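Local coordinates for transcription activator HlyU (PDB 3JTH), which probably binds DNA through an ArsR-type winged helix-turn-helix domain to activate transcription in Vibrio vulnificus, at residues L37-L42 with V75-K80. Residues are numbered along the deposited sequence; the frame is centred on the assembly and turned at random.
Sequences LSVGEL and VYYTLK
Leu37 and Tyr77 face each other as an antiparallel hydrogen-bonded pair, joined by both of their backbone amides. Tyr77 N reaches Leu37 O at 2.7 Å in a practically straight bond (179°), and Leu37 N returns a more bent one to Tyr77 O at 3.0 Å. The same Leu37 O also lies in the plane of the Tyr77 ring, at its edge, 3.5 Å from Tyr77 CD1.

The close packing is on the side of Tyr77. With CG anti to its own carbonyl carbon (chi1 -62°), the ring runs alongside Val39. Val39 CG2 comes within 3.8 Å of Tyr77 CE1; Leu42 CD1 approaches Tyr77 CD1 more distantly. Leu57 and Leu53 of helix 50-62 continue this apolar layer, Leu57 against Tyr77 and Leu53 against Val39 and Leu42.

The face bearing Ser38 and Tyr76 is looser and more polar. Tyr76 CD1 stands 3.8 Å from Ser38 N, while Glu41 OE2 lies farther off, near the ring plane. Ser38 and Glu41 form a capping box at the start of helix 39-46: Glu41 OE2 accepts from Ser38 N at 3.2 Å, and Ser38 OG takes a weak bond from Glu41 N.

Short strand 37-38 is thus tied to the wing hairpin of the winged helix-turn-helix. The directional backbone bonds fix the pairing, whereas the helix start rests on the hairpin through nondirectional apolar contacts with the Tyr77 ring.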
loop_
_atom_site.group_PDB
_atom_site.type_symbol
_atom_site.label_atom_id
_atom_site.label_comp_id
_atom_site.label_asym_id
_atom_site.label_seq_id
_atom_site.Cartn_x
_atom_site.Cartn_y
_atom_site.Cartn_z
ATOM N N LEU A 37 -14.992 -8.053 -15.022
ATOM C CA LEU A 37 -15.068 -9.510 -14.963
ATOM C C LEU A 37 -16.265 -9.963 -14.134
ATOM O O LEU A 37 -16.673 -9.294 -13.174
ATOM C CB LEU A 37 -13.797 -10.094 -14.350
ATOM C CG LEU A 37 -12.450 -9.851 -15.026
ATOM C CD1 LEU A 37 -11.361 -10.478 -14.163
ATOM C CD2 LEU A 37 -12.456 -10.440 -16.430
ATOM N N SER A 38 -16.827 -11.100 -14.526
ATOM C CA SER A 38 -17.953 -11.695 -13.820
ATOM C C SER A 38 -17.379 -12.645 -12.765
ATOM O O SER A 38 -16.187 -12.966 -12.784
ATOM C CB SER A 38 -18.814 -12.508 -14.781
ATOM O OG SER A 38 -18.087 -13.636 -15.259
ATOM N N VAL A 39 -18.240 -13.090 -11.856
ATOM C CA VAL A 39 -17.861 -14.020 -10.801
ATOM C C VAL A 39 -17.172 -15.250 -11.407
ATOM O O VAL A 39 -16.129 -15.706 -10.915
ATOM C CB VAL A 39 -19.111 -14.487 -10.012
ATOM C CG1 VAL A 39 -18.715 -15.471 -8.933
ATOM C CG2 VAL A 39 -19.808 -13.288 -9.393
ATOM N N GLY A 40 -17.765 -15.791 -12.468
ATOM C CA GLY A 40 -17.200 -16.967 -13.108
ATOM C C GLY A 40 -15.789 -16.765 -13.625
ATOM O O GLY A 40 -14.916 -17.607 -13.409
ATOM N N GLU A 41 -15.561 -15.651 -14.316
ATOM C CA GLU A 41 -14.230 -15.361 -14.843
ATOM C C GLU A 41 -13.222 -15.197 -13.710
ATOM O O GLU A 41 -12.090 -15.665 -13.815
ATOM C CB GLU A 41 -14.267 -14.106 -15.717
ATOM C CG GLU A 41 -14.811 -14.372 -17.127
ATOM C CD GLU A 41 -15.325 -13.121 -17.841
ATOM O OE1 GLU A 41 -15.608 -13.210 -19.053
ATOM O OE2 GLU A 41 -15.463 -12.057 -17.203
ATOM N N LEU A 42 -13.638 -14.538 -12.629
ATOM C CA LEU A 42 -12.781 -14.317 -11.470
ATOM C C LEU A 42 -12.425 -15.591 -10.687
ATOM O O LEU A 42 -11.260 -15.806 -10.330
ATOM C CB LEU A 42 -13.446 -13.318 -10.514
ATOM C CG LEU A 42 -13.348 -11.827 -10.847
ATOM C CD1 LEU A 42 -14.339 -11.046 -10.003
ATOM C CD2 LEU A 42 -11.920 -11.346 -10.600
ATOM N N VAL A 75 -23.454 -10.437 -13.426
ATOM C CA VAL A 75 -22.884 -9.186 -12.939
ATOM C C VAL A 75 -21.393 -9.048 -13.259
ATOM O O VAL A 75 -20.642 -10.025 -13.232
ATOM C CB VAL A 75 -23.075 -9.071 -11.406
ATOM C CG1 VAL A 75 -22.368 -7.837 -10.870
ATOM C CG2 VAL A 75 -24.562 -9.032 -11.075
ATOM N N TYR A 76 -20.969 -7.830 -13.572
ATOM C CA TYR A 76 -19.565 -7.575 -13.873
ATOM C C TYR A 76 -18.974 -6.618 -12.853
ATOM O O TYR A 76 -19.575 -5.588 -12.523
ATOM C CB TYR A 76 -19.406 -6.975 -15.272
ATOM C CG TYR A 76 -19.757 -7.917 -16.391
ATOM C CD1 TYR A 76 -18.850 -8.882 -16.831
ATOM C CD2 TYR A 76 -21.003 -7.851 -17.013
ATOM C CE1 TYR A 76 -19.178 -9.761 -17.870
ATOM C CE2 TYR A 76 -21.344 -8.724 -18.049
ATOM C CZ TYR A 76 -20.426 -9.676 -18.473
ATOM O OH TYR A 76 -20.763 -10.531 -19.500
ATOM N N TYR A 77 -17.791 -6.963 -12.358
ATOM C CA TYR A 77 -17.107 -6.137 -11.393
ATOM C C TYR A 77 -16.003 -5.348 -12.075
ATOM O O TYR A 77 -15.421 -5.803 -13.065
ATOM C CB TYR A 77 -16.527 -7.008 -10.274
ATOM C CG TYR A 77 -17.594 -7.749 -9.514
ATOM C CD1 TYR A 77 -18.183 -8.897 -10.044
ATOM C CD2 TYR A 77 -18.065 -7.270 -8.291
ATOM C CE1 TYR A 77 -19.212 -9.547 -9.382
ATOM C CE2 TYR A 77 -19.099 -7.914 -7.616
ATOM C CZ TYR A 77 -19.668 -9.051 -8.166
ATOM O OH TYR A 77 -20.693 -9.690 -7.510
ATOM N N THR A 78 -15.721 -4.165 -11.539
ATOM C CA THR A 78 -14.684 -3.297 -12.081
ATOM C C THR A 78 -14.168 -2.415 -10.951
ATOM O O THR A 78 -14.831 -2.268 -9.920
ATOM C CB THR A 78 -15.251 -2.408 -13.230
ATOM O OG1 THR A 78 -14.185 -1.717 -13.887
ATOM C CG2 THR A 78 -16.232 -1.385 -12.688
ATOM N N LEU A 79 -12.989 -1.835 -11.124
ATOM C CA LEU A 79 -12.441 -0.975 -10.082
ATOM C C LEU A 79 -13.297 0.273 -9.953
ATOM O O LEU A 79 -13.962 0.671 -10.903
ATOM C CB LEU A 79 -10.992 -0.593 -10.396
ATOM C CG LEU A 79 -10.014 -1.776 -10.319
ATOM C CD1 LEU A 79 -8.598 -1.311 -10.611
ATOM C CD2 LEU A 79 -10.070 -2.388 -8.924
ATOM N N LYS A 80 -13.287 0.884 -8.776
ATOM C CA LYS A 80 -14.084 2.079 -8.558
ATOM C C LYS A 80 -13.275 3.349 -8.307
ATOM O O LYS A 80 -13.292 4.273 -9.124
ATOM C CB LYS A 80 -15.067 1.856 -7.404
ATOM C CG LYS A 80 -15.982 3.049 -7.120
ATOM C CD LYS A 80 -17.045 2.709 -6.081
ATOM C CE LYS A 80 -18.025 3.864 -5.893
ATOM N NZ LYS A 80 -19.172 3.498 -5.010
#